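Local structure of uncharacterized protein Atu2452 (Agrobacterium tumefaciens, 2R8B) at residues M46-K54 / K126-H137. The protein is of unknown function but, as an apparent alpha/beta-hydrolase of the dienelactone hydrolase family, probably hydrolyses an ester-like substrate. Sequence-based numbering, arbitrary orientation.
Sequences MTKDSYFHK and KMADFIKANREH
Phe130, on helix 117-138, touches both Tyr51 and His53 in an aromatic cluster at the margin of what family and strand order mark as an alpha/beta-hydrolase fold. The loop ahead of edge strand 53-56 makes a type I turn, Thr47 to Ser50, against the helix. Both ring pairs are T-shaped: Tyr51 directs its edge at the face of Phe130 (planes at 87°), and Phe130 turns its own edge to the face of His53, likewise nearly perpendicular. Over the other face of Phe130 lies Asn134 ND2. With CG anti to the carbonyl carbon, the Asn134 amide folds back along the helix, and ND2 donates to Phe130 O at 2.8 Å from above that carbonyl's plane. Phe130 O also accepts from Asn134 N, while ND2 makes a second, weak bond to Lys48 O (3.4 Å, 155° at the hydrogen). His53 ND1 is satisfied within its own segment by Tyr51 O, 2.8 Å away and almost in the imidazole plane; the straight bond (169°) should limit rotation of the ring. Ser50 OG gives a weak bond to Thr47 O, inside the turn. Tyr51 is covered on one face by Lys126 CE and on the opposite one by Met127 CE, a selenomethionine methyl. Lys126 NZ stays over the former face, 4.7 Å from the Tyr51 centroid in cation-pi geometry, bonds weakly to Ser50 O, and has a long, weak ion pair with Asp97 OD1. Towards the helix's C-terminal end, Lys48 NZ sits over the face of His137, 3.5 Å from its CE1.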
loop_
_atom_site.group_PDB
_atom_site.type_symbol
_atom_site.label_atom_id
_atom_site.label_comp_id
_atom_site.label_asym_id
_atom_site.label_seq_id
_atom_site.Cartn_x
_atom_site.Cartn_y
_atom_site.Cartn_z
HETATM N N MSE A 46 -4.563 -21.587 4.991
HETATM C CA MSE A 46 -3.181 -21.923 4.640
HETATM C C MSE A 46 -2.457 -20.579 4.639
HETATM O O MSE A 46 -3.085 -19.566 4.938
HETATM C CB MSE A 46 -3.118 -22.593 3.278
HETATM C CG MSE A 46 -1.768 -23.208 2.991
HETATM SE SE MSE A 46 -1.708 -24.323 1.349
HETATM C CE MSE A 46 -2.225 -26.156 2.028
ATOM N N THR A 47 -1.170 -20.524 4.318
ATOM C CA THR A 47 -0.418 -19.284 4.637
ATOM C C THR A 47 -0.500 -18.087 3.648
ATOM O O THR A 47 -0.642 -16.933 4.068
ATOM C CB THR A 47 1.029 -19.578 5.143
ATOM O OG1 THR A 47 1.791 -18.357 5.129
ATOM C CG2 THR A 47 1.732 -20.808 4.329
ATOM N N LYS A 48 -0.413 -18.369 2.353
ATOM C CA LYS A 48 -0.738 -17.413 1.282
ATOM C C LYS A 48 -2.234 -17.120 1.167
ATOM O O LYS A 48 -2.649 -16.178 0.510
ATOM C CB LYS A 48 -0.309 -18.011 -0.044
ATOM C CG LYS A 48 -0.632 -19.490 -0.164
ATOM C CD LYS A 48 -1.253 -19.777 -1.502
ATOM C CE LYS A 48 -1.502 -21.254 -1.688
ATOM N NZ LYS A 48 -2.243 -21.422 -2.946
ATOM N N ASP A 49 -3.041 -17.985 1.761
ATOM C CA ASP A 49 -4.472 -17.783 1.867
ATOM C C ASP A 49 -4.853 -17.048 3.144
ATOM O O ASP A 49 -6.013 -17.134 3.567
ATOM C CB ASP A 49 -5.153 -19.135 1.914
ATOM C CG ASP A 49 -4.993 -19.889 0.645
ATOM O OD1 ASP A 49 -4.883 -19.181 -0.380
ATOM O OD2 ASP A 49 -4.976 -21.156 0.675
ATOM N N SER A 50 -3.900 -16.352 3.775
ATOM C CA SER A 50 -4.136 -15.875 5.146
ATOM C C SER A 50 -5.182 -14.758 5.213
ATOM O O SER A 50 -5.877 -14.620 6.202
ATOM C CB SER A 50 -2.831 -15.561 5.920
ATOM O OG SER A 50 -2.116 -14.414 5.452
ATOM N N TYR A 51 -5.302 -13.973 4.153
ATOM C CA TYR A 51 -6.426 -13.073 4.004
ATOM C C TYR A 51 -7.295 -13.698 2.944
ATOM O O TYR A 51 -6.797 -14.380 2.021
ATOM C CB TYR A 51 -5.986 -11.696 3.496
ATOM C CG TYR A 51 -5.123 -10.862 4.442
ATOM C CD1 TYR A 51 -5.697 -10.041 5.422
ATOM C CD2 TYR A 51 -3.734 -10.864 4.322
ATOM C CE1 TYR A 51 -4.904 -9.268 6.268
ATOM C CE2 TYR A 51 -2.936 -10.112 5.158
ATOM C CZ TYR A 51 -3.521 -9.313 6.132
ATOM O OH TYR A 51 -2.694 -8.580 6.957
ATOM N N PHE A 52 -8.592 -13.467 3.078
ATOM C CA PHE A 52 -9.515 -13.665 1.988
ATOM C C PHE A 52 -9.153 -12.661 0.922
ATOM O O PHE A 52 -8.868 -11.523 1.217
ATOM C CB PHE A 52 -10.950 -13.414 2.444
ATOM C CG PHE A 52 -11.966 -13.800 1.413
ATOM C CD1 PHE A 52 -12.340 -15.156 1.254
ATOM C CD2 PHE A 52 -12.502 -12.833 0.539
ATOM C CE1 PHE A 52 -13.253 -15.539 0.268
ATOM C CE2 PHE A 52 -13.433 -13.209 -0.451
ATOM C CZ PHE A 52 -13.803 -14.570 -0.584
ATOM N N HIS A 53 -9.137 -13.060 -0.331
ATOM C CA HIS A 53 -8.687 -12.109 -1.344
ATOM C C HIS A 53 -9.138 -12.495 -2.740
ATOM O O HIS A 53 -9.440 -13.650 -2.988
ATOM C CB HIS A 53 -7.157 -11.976 -1.297
ATOM C CG HIS A 53 -6.414 -13.240 -1.618
ATOM N ND1 HIS A 53 -6.181 -14.222 -0.683
ATOM C CD2 HIS A 53 -5.814 -13.660 -2.760
ATOM C CE1 HIS A 53 -5.488 -15.203 -1.242
ATOM N NE2 HIS A 53 -5.255 -14.889 -2.502
ATOM N N LYS A 54 -9.194 -11.531 -3.650
ATOM C CA LYS A 54 -9.199 -11.875 -5.071
ATOM C C LYS A 54 -7.756 -12.141 -5.578
ATOM O O LYS A 54 -6.785 -11.569 -5.043
ATOM C CB LYS A 54 -9.855 -10.759 -5.888
ATOM C CG LYS A 54 -11.366 -10.816 -5.922
ATOM C CD LYS A 54 -11.916 -10.789 -7.366
ATOM C CE LYS A 54 -13.451 -10.856 -7.375
ATOM N NZ LYS A 54 -13.926 -12.255 -7.230
ATOM N N LYS A 126 1.463 -10.007 9.307
ATOM C CA LYS A 126 0.579 -10.871 8.496
ATOM C C LYS A 126 0.726 -10.560 7.007
ATOM O O LYS A 126 1.038 -11.452 6.228
ATOM C CB LYS A 126 -0.876 -10.731 8.948
ATOM C CG LYS A 126 -1.857 -11.748 8.390
ATOM C CD LYS A 126 -3.180 -11.766 9.178
ATOM C CE LYS A 126 -4.368 -12.151 8.270
ATOM N NZ LYS A 126 -5.586 -12.644 8.996
HETATM N N MSE A 127 0.532 -9.293 6.620
HETATM C CA MSE A 127 0.809 -8.821 5.256
HETATM C C MSE A 127 2.138 -9.256 4.660
HETATM O O MSE A 127 2.174 -9.828 3.556
HETATM C CB MSE A 127 0.819 -7.323 5.210
HETATM C CG MSE A 127 -0.397 -6.762 4.681
HETATM SE SE MSE A 127 -0.848 -7.279 2.875
HETATM C CE MSE A 127 -2.768 -7.198 3.281
ATOM N N ALA A 128 3.232 -8.955 5.360
ATOM C CA ALA A 128 4.539 -9.373 4.906
ATOM C C ALA A 128 4.513 -10.857 4.505
ATOM O O ALA A 128 4.885 -11.204 3.390
ATOM C CB ALA A 128 5.546 -9.150 5.982
ATOM N N ASP A 129 4.048 -11.716 5.412
ATOM C CA ASP A 129 4.065 -13.152 5.195
ATOM C C ASP A 129 3.250 -13.557 3.984
ATOM O O ASP A 129 3.730 -14.327 3.132
ATOM C CB ASP A 129 3.558 -13.867 6.442
ATOM C CG ASP A 129 4.582 -13.862 7.544
ATOM O OD1 ASP A 129 5.777 -13.755 7.184
ATOM O OD2 ASP A 129 4.213 -13.956 8.747
ATOM N N PHE A 130 2.029 -13.018 3.944
ATOM C CA PHE A 130 1.067 -13.180 2.889
ATOM C C PHE A 130 1.747 -12.823 1.578
ATOM O O PHE A 130 1.797 -13.630 0.666
ATOM C CB PHE A 130 -0.099 -12.244 3.195
ATOM C CG PHE A 130 -1.202 -12.249 2.174
ATOM C CD1 PHE A 130 -2.133 -13.278 2.126
ATOM C CD2 PHE A 130 -1.365 -11.183 1.313
ATOM C CE1 PHE A 130 -3.182 -13.272 1.198
ATOM C CE2 PHE A 130 -2.416 -11.170 0.393
ATOM C CZ PHE A 130 -3.311 -12.224 0.334
ATOM N N ILE A 131 2.329 -11.642 1.494
ATOM C CA ILE A 131 3.063 -11.271 0.286
ATOM C C ILE A 131 4.230 -12.244 -0.058
ATOM O O ILE A 131 4.232 -12.798 -1.142
ATOM C CB ILE A 131 3.471 -9.759 0.313
ATOM C CG1 ILE A 131 2.217 -8.886 0.196
ATOM C CG2 ILE A 131 4.436 -9.426 -0.837
ATOM C CD1 ILE A 131 2.370 -7.510 0.738
ATOM N N LYS A 132 5.191 -12.473 0.837
ATOM C CA LYS A 132 6.270 -13.465 0.606
ATOM C C LYS A 132 5.753 -14.846 0.129
ATOM O O LYS A 132 6.381 -15.516 -0.722
ATOM C CB LYS A 132 7.113 -13.691 1.872
ATOM C CG LYS A 132 8.058 -12.544 2.258
ATOM C CD LYS A 132 8.102 -12.359 3.787
ATOM C CE LYS A 132 9.245 -11.443 4.253
ATOM N NZ LYS A 132 10.510 -12.240 4.414
ATOM N N ALA A 133 4.632 -15.270 0.722
ATOM C CA ALA A 133 4.077 -16.601 0.483
ATOM C C ALA A 133 3.482 -16.678 -0.923
ATOM O O ALA A 133 3.614 -17.695 -1.579
ATOM C CB ALA A 133 3.042 -16.983 1.569
ATOM N N ASN A 134 2.876 -15.588 -1.399
ATOM C CA ASN A 134 2.333 -15.548 -2.770
ATOM C C ASN A 134 3.393 -15.361 -3.834
ATOM O O ASN A 134 3.277 -15.930 -4.907
ATOM C CB ASN A 134 1.257 -14.476 -2.914
ATOM C CG ASN A 134 -0.030 -14.875 -2.263
ATOM O OD1 ASN A 134 -0.848 -15.570 -2.831
ATOM N ND2 ASN A 134 -0.212 -14.438 -1.054
ATOM N N ARG A 135 4.380 -14.514 -3.554
ATOM C CA ARG A 135 5.651 -14.523 -4.261
ATOM C C ARG A 135 6.065 -15.984 -4.586
ATOM O O ARG A 135 6.214 -16.336 -5.734
ATOM C CB ARG A 135 6.687 -13.870 -3.355
ATOM C CG ARG A 135 8.018 -13.607 -3.980
ATOM C CD ARG A 135 7.906 -12.289 -4.664
ATOM N NE ARG A 135 9.140 -11.492 -4.796
ATOM C CZ ARG A 135 10.085 -11.236 -3.879
ATOM N NH1 ARG A 135 10.048 -11.714 -2.612
ATOM N NH2 ARG A 135 11.100 -10.455 -4.271
ATOM N N GLU A 136 6.218 -16.846 -3.589
ATOM C CA GLU A 136 6.550 -18.252 -3.847
ATOM C C GLU A 136 5.535 -18.872 -4.788
ATOM O O GLU A 136 5.890 -19.331 -5.858
ATOM C CB GLU A 136 6.588 -19.072 -2.550
ATOM C CG GLU A 136 7.768 -18.737 -1.563
ATOM C CD GLU A 136 8.981 -19.755 -1.637
ATOM O OE1 GLU A 136 10.063 -19.436 -1.035
ATOM O OE2 GLU A 136 8.840 -20.857 -2.281
ATOM N N HIS A 137 4.266 -18.848 -4.395
ATOM C CA HIS A 137 3.248 -19.594 -5.090
ATOM C C HIS A 137 3.200 -19.315 -6.583
ATOM O O HIS A 137 3.278 -20.252 -7.386
ATOM C CB HIS A 137 1.881 -19.401 -4.460
ATOM C CG HIS A 137 0.818 -20.202 -5.130
ATOM N ND1 HIS A 137 -0.373 -19.649 -5.567
ATOM C CD2 HIS A 137 0.785 -21.509 -5.491
ATOM C CE1 HIS A 137 -1.101 -20.591 -6.155
ATOM N NE2 HIS A 137 -0.411 -21.718 -6.140
#